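Local coordinates for protein endo-b-1,4-glucanase (Nasutitermes takasagoensis, PDB 1KS8) that probably cuts internal beta-1,4-glucosidic linkages of cellulose and related beta-glucans, as a family 9 glycoside hydrolase, at residues L38-D43 with F58-F63; Y52-D57 with N204-A209; Y195-S198 with A202-F205. All coordinates share one frame; numbering follows the deposited sequence.

Contact 1 (L38-D43 with F58-F63)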
loop_
_atom_site.group_PDB
_atom_site.type_symbol
_atom_site.label_atom_id
_atom_site.label_comp_id
_atom_site.label_asym_id
_atom_site.label_seq_id
_atom_site.Cartn_x
_atom_site.Cartn_y
_atom_site.Cartn_z
ATOM N N LEU A 38 19.644 -4.255 9.942
ATOM C CA LEU A 38 20.799 -3.705 9.241
ATOM C C LEU A 38 21.646 -4.743 8.510
ATOM O O LEU A 38 22.596 -4.387 7.813
ATOM C CB LEU A 38 21.676 -2.924 10.225
ATOM C CG LEU A 38 20.966 -1.779 10.955
ATOM C CD1 LEU A 38 21.937 -1.104 11.917
ATOM C CD2 LEU A 38 20.431 -0.776 9.944
ATOM N N ASN A 39 21.301 -6.018 8.666
ATOM C CA ASN A 39 22.041 -7.092 8.009
ATOM C C ASN A 39 21.253 -7.724 6.865
ATOM O O ASN A 39 21.668 -8.739 6.306
ATOM C CB ASN A 39 22.412 -8.173 9.028
ATOM C CG ASN A 39 23.494 -7.721 9.990
ATOM O OD1 ASN A 39 23.381 -7.912 11.202
ATOM N ND2 ASN A 39 24.556 -7.130 9.453
ATOM N N ASP A 40 20.110 -7.136 6.518
ATOM C CA ASP A 40 19.298 -7.674 5.429
ATOM C C ASP A 40 20.139 -7.690 4.158
ATOM O O ASP A 40 20.666 -6.658 3.735
ATOM C CB ASP A 40 18.038 -6.826 5.236
ATOM C CG ASP A 40 16.980 -7.102 6.297
ATOM O OD1 ASP A 40 17.286 -7.814 7.277
ATOM O OD2 ASP A 40 15.842 -6.609 6.149
ATOM N N GLN A 41 20.258 -8.862 3.542
ATOM C CA GLN A 41 21.086 -8.982 2.349
ATOM C C GLN A 41 20.688 -10.126 1.429
ATOM O O GLN A 41 20.031 -11.081 1.850
ATOM C CB GLN A 41 22.541 -9.157 2.778
ATOM C CG GLN A 41 22.797 -10.447 3.544
ATOM C CD GLN A 41 24.101 -10.414 4.312
ATOM O OE1 GLN A 41 24.185 -9.824 5.391
ATOM N NE2 GLN A 41 25.132 -11.033 3.753
ATOM N N GLY A 42 21.109 -10.018 0.171
ATOM C CA GLY A 42 20.808 -11.031 -0.824
ATOM C C GLY A 42 21.702 -12.253 -0.728
ATOM O O GLY A 42 22.557 -12.344 0.154
ATOM N N ASP A 43 21.512 -13.189 -1.652
ATOM C CA ASP A 43 22.277 -14.428 -1.653
ATOM C C ASP A 43 23.780 -14.253 -1.868
ATOM O O ASP A 43 24.563 -15.114 -1.468
ATOM C CB ASP A 43 21.682 -15.392 -2.683
ATOM C CG ASP A 43 20.260 -15.813 -2.327
ATOM O OD1 ASP A 43 19.607 -16.487 -3.150
ATOM O OD2 ASP A 43 19.794 -15.471 -1.218
ATOM N N PHE A 58 7.937 -8.062 10.981
ATOM C CA PHE A 58 9.137 -7.450 10.425
ATOM C C PHE A 58 9.599 -8.066 9.115
ATOM O O PHE A 58 10.750 -7.904 8.704
ATOM C CB PHE A 58 10.253 -7.453 11.479
ATOM C CG PHE A 58 9.876 -6.720 12.738
ATOM C CD1 PHE A 58 9.914 -7.358 13.972
ATOM C CD2 PHE A 58 9.421 -5.402 12.676
ATOM C CE1 PHE A 58 9.498 -6.697 15.132
ATOM C CE2 PHE A 58 9.002 -4.731 13.825
ATOM C CZ PHE A 58 9.040 -5.381 15.055
ATOM N N VAL A 59 8.690 -8.767 8.449
ATOM C CA VAL A 59 9.010 -9.341 7.154
ATOM C C VAL A 59 8.817 -8.238 6.121
ATOM O O VAL A 59 7.936 -7.384 6.260
ATOM C CB VAL A 59 8.054 -10.499 6.771
ATOM C CG1 VAL A 59 8.383 -11.005 5.374
ATOM C CG2 VAL A 59 8.163 -11.628 7.771
ATOM N N LYS A 60 9.660 -8.246 5.098
ATOM C CA LYS A 60 9.538 -7.291 4.014
ATOM C C LYS A 60 8.938 -8.094 2.852
ATOM O O LYS A 60 9.636 -8.833 2.154
ATOM C CB LYS A 60 10.915 -6.694 3.684
ATOM C CG LYS A 60 11.311 -5.626 4.710
ATOM C CD LYS A 60 12.803 -5.559 5.017
ATOM C CE LYS A 60 13.641 -5.149 3.825
ATOM N NZ LYS A 60 15.017 -4.757 4.269
ATOM N N PHE A 61 7.616 -7.990 2.703
ATOM C CA PHE A 61 6.872 -8.689 1.649
ATOM C C PHE A 61 6.797 -7.756 0.444
ATOM O O PHE A 61 6.060 -6.767 0.451
ATOM C CB PHE A 61 5.459 -9.041 2.139
ATOM C CG PHE A 61 5.401 -10.255 3.039
ATOM C CD1 PHE A 61 5.710 -11.519 2.542
ATOM C CD2 PHE A 61 4.995 -10.142 4.373
ATOM C CE1 PHE A 61 5.617 -12.652 3.350
ATOM C CE2 PHE A 61 4.898 -11.278 5.192
ATOM C CZ PHE A 61 5.210 -12.533 4.674
ATOM N N GLY A 62 7.552 -8.093 -0.595
ATOM C CA GLY A 62 7.620 -7.253 -1.779
ATOM C C GLY A 62 6.369 -6.934 -2.573
ATOM O O GLY A 62 6.262 -5.847 -3.137
ATOM N N PHE A 63 5.421 -7.859 -2.633
ATOM C CA PHE A 63 4.216 -7.622 -3.411
ATOM C C PHE A 63 3.382 -6.503 -2.776
ATOM O O PHE A 63 3.124 -5.481 -3.413
ATOM C CB PHE A 63 3.427 -8.933 -3.546
ATOM C CG PHE A 63 2.369 -8.914 -4.619
ATOM C CD1 PHE A 63 2.488 -8.086 -5.733
ATOM C CD2 PHE A 63 1.268 -9.759 -4.530
ATOM C CE1 PHE A 63 1.522 -8.100 -6.743
ATOM C CE2 PHE A 63 0.300 -9.782 -5.534
ATOM C CZ PHE A 63 0.429 -8.952 -6.641
#
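D40 and K60 meet through a buried salt bridge, their side chains approaching from opposite directions across a gap of 9.9 Å between D40 CA and K60 CA. The ammonium K60 NZ donates to D40 OD2 at 2.8 Å and uses the anti lone pair of that oxygen, the one turned away from OD1. The other oxygen, OD1, is taken by a second cation, R137 NE, in a further salt bridge; the carboxylate thus lies between two basic groups, an arrangement that would tend to keep it ionised. K60 NZ has further acceptors in the carbonyls of L48 and G50, so three oxygens share a charge that would be costly to bury with fewer.

The loop 38-43 lies between helix 5-18 and strand 60-61, outside the regular helices of the (alpha/alpha)6 fold, and K60 belongs to an edge strand of the small three-stranded antiparallel sheet. Backbone bonds support both partners: D40 pairs with L48, and K60 with V117 of the adjacent strand.

The lysine's aliphatic chain also nears the carboxylate: K60 CD lies 3.4 Å from D40 OD2. Bends at chi2 (146°) and chi3 (64°) allow the methylenes to fold this way, and a lysine suits the place because its long, flexible chain can carry a charge over such a span. Beyond the bridge, V59 CG1 sits over the centre of the F61 ring, 3.4 Å above its plane, and F61 occupies the N-cap position of helix 62-78.

Contact 2 (Y52-D57 with N204-A209)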
loop_
_atom_site.group_PDB
_atom_site.type_symbol
_atom_site.label_atom_id
_atom_site.label_comp_id
_atom_site.label_asym_id
_atom_site.label_seq_id
_atom_site.Cartn_x
_atom_site.Cartn_y
_atom_site.Cartn_z
ATOM N N TYR A 52 10.033 -1.118 3.777
ATOM C CA TYR A 52 9.042 -1.125 4.847
ATOM C C TYR A 52 8.733 -2.503 5.406
ATOM O O TYR A 52 8.653 -3.483 4.664
ATOM C CB TYR A 52 7.708 -0.563 4.351
ATOM C CG TYR A 52 7.685 0.908 4.044
ATOM C CD1 TYR A 52 7.745 1.850 5.067
ATOM C CD2 TYR A 52 7.560 1.363 2.734
ATOM C CE1 TYR A 52 7.676 3.207 4.800
ATOM C CE2 TYR A 52 7.491 2.724 2.451
ATOM C CZ TYR A 52 7.548 3.639 3.491
ATOM O OH TYR A 52 7.470 4.986 3.234
ATOM N N PHE A 53 8.559 -2.566 6.720
ATOM C CA PHE A 53 8.138 -3.802 7.360
ATOM C C PHE A 53 6.683 -3.856 6.900
ATOM O O PHE A 53 6.016 -2.820 6.803
ATOM C CB PHE A 53 8.225 -3.677 8.880
ATOM C CG PHE A 53 9.634 -3.674 9.406
ATOM C CD1 PHE A 53 10.525 -4.683 9.050
ATOM C CD2 PHE A 53 10.057 -2.689 10.291
ATOM C CE1 PHE A 53 11.818 -4.717 9.573
ATOM C CE2 PHE A 53 11.347 -2.715 10.821
ATOM C CZ PHE A 53 12.226 -3.730 10.462
ATOM N N ASP A 54 6.178 -5.049 6.621
ATOM C CA ASP A 54 4.826 -5.169 6.093
ATOM C C ASP A 54 3.662 -4.725 6.961
ATOM O O ASP A 54 2.845 -3.903 6.544
ATOM C CB ASP A 54 4.566 -6.605 5.648
ATOM C CG ASP A 54 3.206 -6.769 5.002
ATOM O OD1 ASP A 54 2.981 -6.163 3.932
ATOM O OD2 ASP A 54 2.358 -7.490 5.569
ATOM N N ALA A 55 3.587 -5.272 8.167
ATOM C CA ALA A 55 2.468 -4.971 9.041
ATOM C C ALA A 55 2.911 -4.846 10.491
ATOM O O ALA A 55 3.683 -3.954 10.824
ATOM C CB ALA A 55 1.424 -6.072 8.893
ATOM N N GLY A 56 2.405 -5.725 11.352
ATOM C CA GLY A 56 2.800 -5.694 12.751
ATOM C C GLY A 56 4.025 -6.565 12.968
ATOM O O GLY A 56 4.523 -6.689 14.094
ATOM N N ASP A 57 4.499 -7.158 11.874
ATOM C CA ASP A 57 5.663 -8.041 11.850
ATOM C C ASP A 57 6.866 -7.321 11.249
ATOM O O ASP A 57 6.821 -6.114 11.014
ATOM C CB ASP A 57 5.338 -9.296 11.030
ATOM C CG ASP A 57 4.907 -8.975 9.602
ATOM O OD1 ASP A 57 4.620 -7.795 9.298
ATOM O OD2 ASP A 57 4.839 -9.913 8.776
ATOM N N ASN A 204 1.444 -18.414 1.624
ATOM C CA ASN A 204 0.500 -18.425 2.734
ATOM C C ASN A 204 0.337 -17.087 3.436
ATOM O O ASN A 204 -0.273 -17.011 4.504
ATOM C CB ASN A 204 0.911 -19.499 3.737
ATOM C CG ASN A 204 0.913 -20.878 3.122
ATOM O OD1 ASN A 204 -0.129 -21.374 2.691
ATOM N ND2 ASN A 204 2.085 -21.502 3.060
ATOM N N PHE A 205 0.866 -16.029 2.828
ATOM C CA PHE A 205 0.775 -14.692 3.404
ATOM C C PHE A 205 0.246 -13.683 2.388
ATOM O O PHE A 205 -0.659 -12.904 2.690
ATOM C CB PHE A 205 2.152 -14.266 3.926
ATOM C CG PHE A 205 2.690 -15.173 4.996
ATOM C CD1 PHE A 205 2.138 -15.168 6.277
ATOM C CD2 PHE A 205 3.718 -16.067 4.713
ATOM C CE1 PHE A 205 2.603 -16.044 7.257
ATOM C CE2 PHE A 205 4.191 -16.947 5.685
ATOM C CZ PHE A 205 3.630 -16.936 6.960
ATOM N N TYR A 206 0.818 -13.704 1.187
ATOM C CA TYR A 206 0.410 -12.813 0.104
ATOM C C TYR A 206 0.438 -13.593 -1.205
ATOM O O TYR A 206 1.201 -13.291 -2.118
ATOM C CB TYR A 206 1.344 -11.600 0.036
ATOM C CG TYR A 206 1.073 -10.602 1.139
ATOM C CD1 TYR A 206 -0.011 -9.731 1.060
ATOM C CD2 TYR A 206 1.868 -10.563 2.282
ATOM C CE1 TYR A 206 -0.301 -8.842 2.094
ATOM C CE2 TYR A 206 1.587 -9.682 3.322
ATOM C CZ TYR A 206 0.502 -8.822 3.221
ATOM O OH TYR A 206 0.232 -7.940 4.243
ATOM N N ALA A 207 -0.415 -14.606 -1.281
ATOM C CA ALA A 207 -0.487 -15.465 -2.454
ATOM C C ALA A 207 -0.898 -14.762 -3.738
ATOM O O ALA A 207 -1.726 -13.850 -3.733
ATOM C CB ALA A 207 -1.440 -16.625 -2.180
ATOM N N SER A 208 -0.304 -15.205 -4.841
ATOM C CA SER A 208 -0.616 -14.671 -6.159
ATOM C C SER A 208 -2.045 -15.070 -6.509
ATOM O O SER A 208 -2.496 -16.157 -6.153
ATOM C CB SER A 208 0.313 -15.269 -7.221
ATOM O OG SER A 208 1.664 -14.892 -7.033
ATOM N N ALA A 209 -2.752 -14.183 -7.198
ATOM C CA ALA A 209 -4.113 -14.458 -7.638
ATOM C C ALA A 209 -3.976 -14.745 -9.132
ATOM O O ALA A 209 -3.699 -15.875 -9.534
ATOM C CB ALA A 209 -5.001 -13.242 -7.406
#
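D54 faces Y206 across the contact, the two side chains coming from opposite directions. From CA, D54 CB already points toward 204-209, and CG stands anti to the backbone N (chi1 -176°), which carries the carboxylate out to the tyrosine hydroxyl. D54 CG lies 3.7 Å from Y206 CE2. At the tip the two oxygens differ: OD2 accepts a short hydrogen bond from Y206 OH at 2.5 Å, through its syn lone pair, and also stands 3.2 Å from Y206 CE2, whereas D54 OD1 is 3.3 Å from the same hydroxyl. The carboxylate is turned 83° from the ring plane, and OD2 comes in at the ring edge, near its plane.

This loop carries the Asp-Ala-Gly-Asp sequence of family 9 cellulases, set beside E412, a predicted active-site residue of the (alpha/alpha)6 barrel. Tyrosine suits its place because a rigid ring can bring one hydroxyl to the carboxylate while the side chain also touches P64 and its ring meets that of W253 edge-to-face. With D54 replaced by an alanine, Y206 OH would probably be left without this acceptor and its ring less firmly held at the outer end.

The other aspartate of the sequence turns back on its own loop: D57 OD1 accepts a hydrogen bond from A55 N at 3.0 Å, met nearly along its C-O direction, while its OD2 bonds H124 NE2.

Contact 3 (Y195-S198 with A202-F205)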
loop_
_atom_site.group_PDB
_atom_site.type_symbol
_atom_site.label_atom_id
_atom_site.label_comp_id
_atom_site.label_asym_id
_atom_site.label_seq_id
_atom_site.Cartn_x
_atom_site.Cartn_y
_atom_site.Cartn_z
ATOM N N TYR A 195 4.507 -15.095 -8.711
ATOM C CA TYR A 195 5.667 -14.996 -7.833
ATOM C C TYR A 195 5.610 -15.916 -6.615
ATOM O O TYR A 195 6.650 -16.365 -6.143
ATOM C CB TYR A 195 5.889 -13.546 -7.372
ATOM C CG TYR A 195 5.268 -13.204 -6.032
ATOM C CD1 TYR A 195 3.898 -12.983 -5.909
ATOM C CD2 TYR A 195 6.054 -13.122 -4.881
ATOM C CE1 TYR A 195 3.323 -12.690 -4.674
ATOM C CE2 TYR A 195 5.490 -12.829 -3.642
ATOM C CZ TYR A 195 4.126 -12.615 -3.545
ATOM O OH TYR A 195 3.568 -12.328 -2.322
ATOM N N SER A 196 4.414 -16.201 -6.104
ATOM C CA SER A 196 4.317 -17.066 -4.931
ATOM C C SER A 196 4.541 -18.544 -5.242
ATOM O O SER A 196 4.552 -19.376 -4.334
ATOM C CB SER A 196 2.986 -16.855 -4.192
ATOM O OG SER A 196 1.863 -17.081 -5.018
ATOM N N ASP A 197 4.712 -18.868 -6.522
ATOM C CA ASP A 197 5.012 -20.240 -6.918
ATOM C C ASP A 197 6.539 -20.347 -6.909
ATOM O O ASP A 197 7.102 -21.442 -6.897
ATOM C CB ASP A 197 4.484 -20.555 -8.324
ATOM C CG ASP A 197 2.998 -20.870 -8.342
ATOM O OD1 ASP A 197 2.430 -21.166 -7.272
ATOM O OD2 ASP A 197 2.400 -20.834 -9.439
ATOM N N SER A 198 7.200 -19.191 -6.926
ATOM C CA SER A 198 8.659 -19.119 -6.902
ATOM C C SER A 198 9.117 -18.864 -5.466
ATOM O O SER A 198 9.916 -19.622 -4.915
ATOM C CB SER A 198 9.145 -18.002 -7.828
ATOM O OG SER A 198 8.793 -18.288 -9.174
ATOM N N ALA A 202 5.815 -17.007 0.538
ATOM C CA ALA A 202 4.764 -16.003 0.399
ATOM C C ALA A 202 3.383 -16.556 0.075
ATOM O O ALA A 202 2.380 -15.858 0.228
ATOM C CB ALA A 202 5.170 -14.982 -0.666
ATOM N N ARG A 203 3.327 -17.809 -0.360
ATOM C CA ARG A 203 2.061 -18.425 -0.733
ATOM C C ARG A 203 1.006 -18.418 0.371
ATOM O O ARG A 203 -0.194 -18.396 0.091
ATOM C CB ARG A 203 2.315 -19.856 -1.214
ATOM C CG ARG A 203 1.109 -20.542 -1.829
ATOM C CD ARG A 203 1.560 -21.500 -2.921
ATOM N NE ARG A 203 2.575 -22.432 -2.442
ATOM C CZ ARG A 203 3.346 -23.170 -3.232
ATOM N NH1 ARG A 203 3.224 -23.086 -4.550
ATOM N NH2 ARG A 203 4.243 -23.991 -2.704
ATOM N N ASN A 204 1.444 -18.414 1.624
ATOM C CA ASN A 204 0.500 -18.425 2.734
ATOM C C ASN A 204 0.337 -17.087 3.436
ATOM O O ASN A 204 -0.273 -17.011 4.504
ATOM C CB ASN A 204 0.911 -19.499 3.737
ATOM C CG ASN A 204 0.913 -20.878 3.122
ATOM O OD1 ASN A 204 -0.129 -21.374 2.691
ATOM N ND2 ASN A 204 2.085 -21.502 3.060
ATOM N N PHE A 205 0.866 -16.029 2.828
ATOM C CA PHE A 205 0.775 -14.692 3.404
ATOM C C PHE A 205 0.246 -13.683 2.388
ATOM O O PHE A 205 -0.659 -12.904 2.690
ATOM C CB PHE A 205 2.152 -14.266 3.926
ATOM C CG PHE A 205 2.690 -15.173 4.996
ATOM C CD1 PHE A 205 2.138 -15.168 6.277
ATOM C CD2 PHE A 205 3.718 -16.067 4.713
ATOM C CE1 PHE A 205 2.603 -16.044 7.257
ATOM C CE2 PHE A 205 4.191 -16.947 5.685
ATOM C CZ PHE A 205 3.630 -16.936 6.960
HETATM O O HOH W 1 5.873 -23.848 -6.473
#
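Y195 and A202 form the close-packed side of a tight chain reversal, in which a weakly bonded helical turn at 195-198 folds back on 202-205 ahead of helix 212-226 in the (alpha/alpha)6 fold. Each limb is closed by a local backbone bond, S198 N to Y195 O and F205 N to A202 O. Inside the reversal, the A202 methyl CB rests 3.5 Å from Y195 OH and 3.7 Å from Y195 CE2, approaching the ring obliquely. Alanine suits the spot: its single methyl fills the space beside the tyrosine without blocking the hydroxyl, which bonds Y206 O. S196 is equally compact; its CB lies 3.9 Å from R203 CA, while OG, set between the backbone N and the carbonyl carbon (chi1 58°), bonds S208 N.

The outer side is looser and polar. R203 and D197 are exposed, and their side chains cross obliquely, carboxylate and guanidinium planes 56° apart. They form a salt bridge whose hydrogen bond is weak: R203 NH1 reaches D197 OD1 at 3.4 Å, with a bent N-H...O angle of 133°. A long, flexible arginine can span this rim; bends at chi2 and chi3 bring its guanidinium round so that S196 O lies over one face while D197 OD1 stands at the edge. A water bridges the same two residues, donating to D197 O at 2.7 Å and weakly accepting from R203 NH1 at 3.4 Å.

How the contacts relate
The three contacts lie close together: the centres of contact 1 and contact 2 are 12 Å apart, those of contact 2 and contact 3 are 10 Å apart, and those of contact 1 and contact 3 are 15 Å apart. Segment 58-63 ties contact 1 to contact 2 through a probable hydrogen bond from D54 N to V59 O (2.9 Å). Contacts 2 and 3 share N204 and F205 and are joined by a probable hydrogen bond from Y195 OH to Y206 O (2.6 Å). Contact 2 borders the predicted active site: the D54 side chain is about 5 Å from that of E412. The side chains of Y206 and Y195 are about 7 Å and 8 Å from that of D254, a calcium ligand in another structure of this protein.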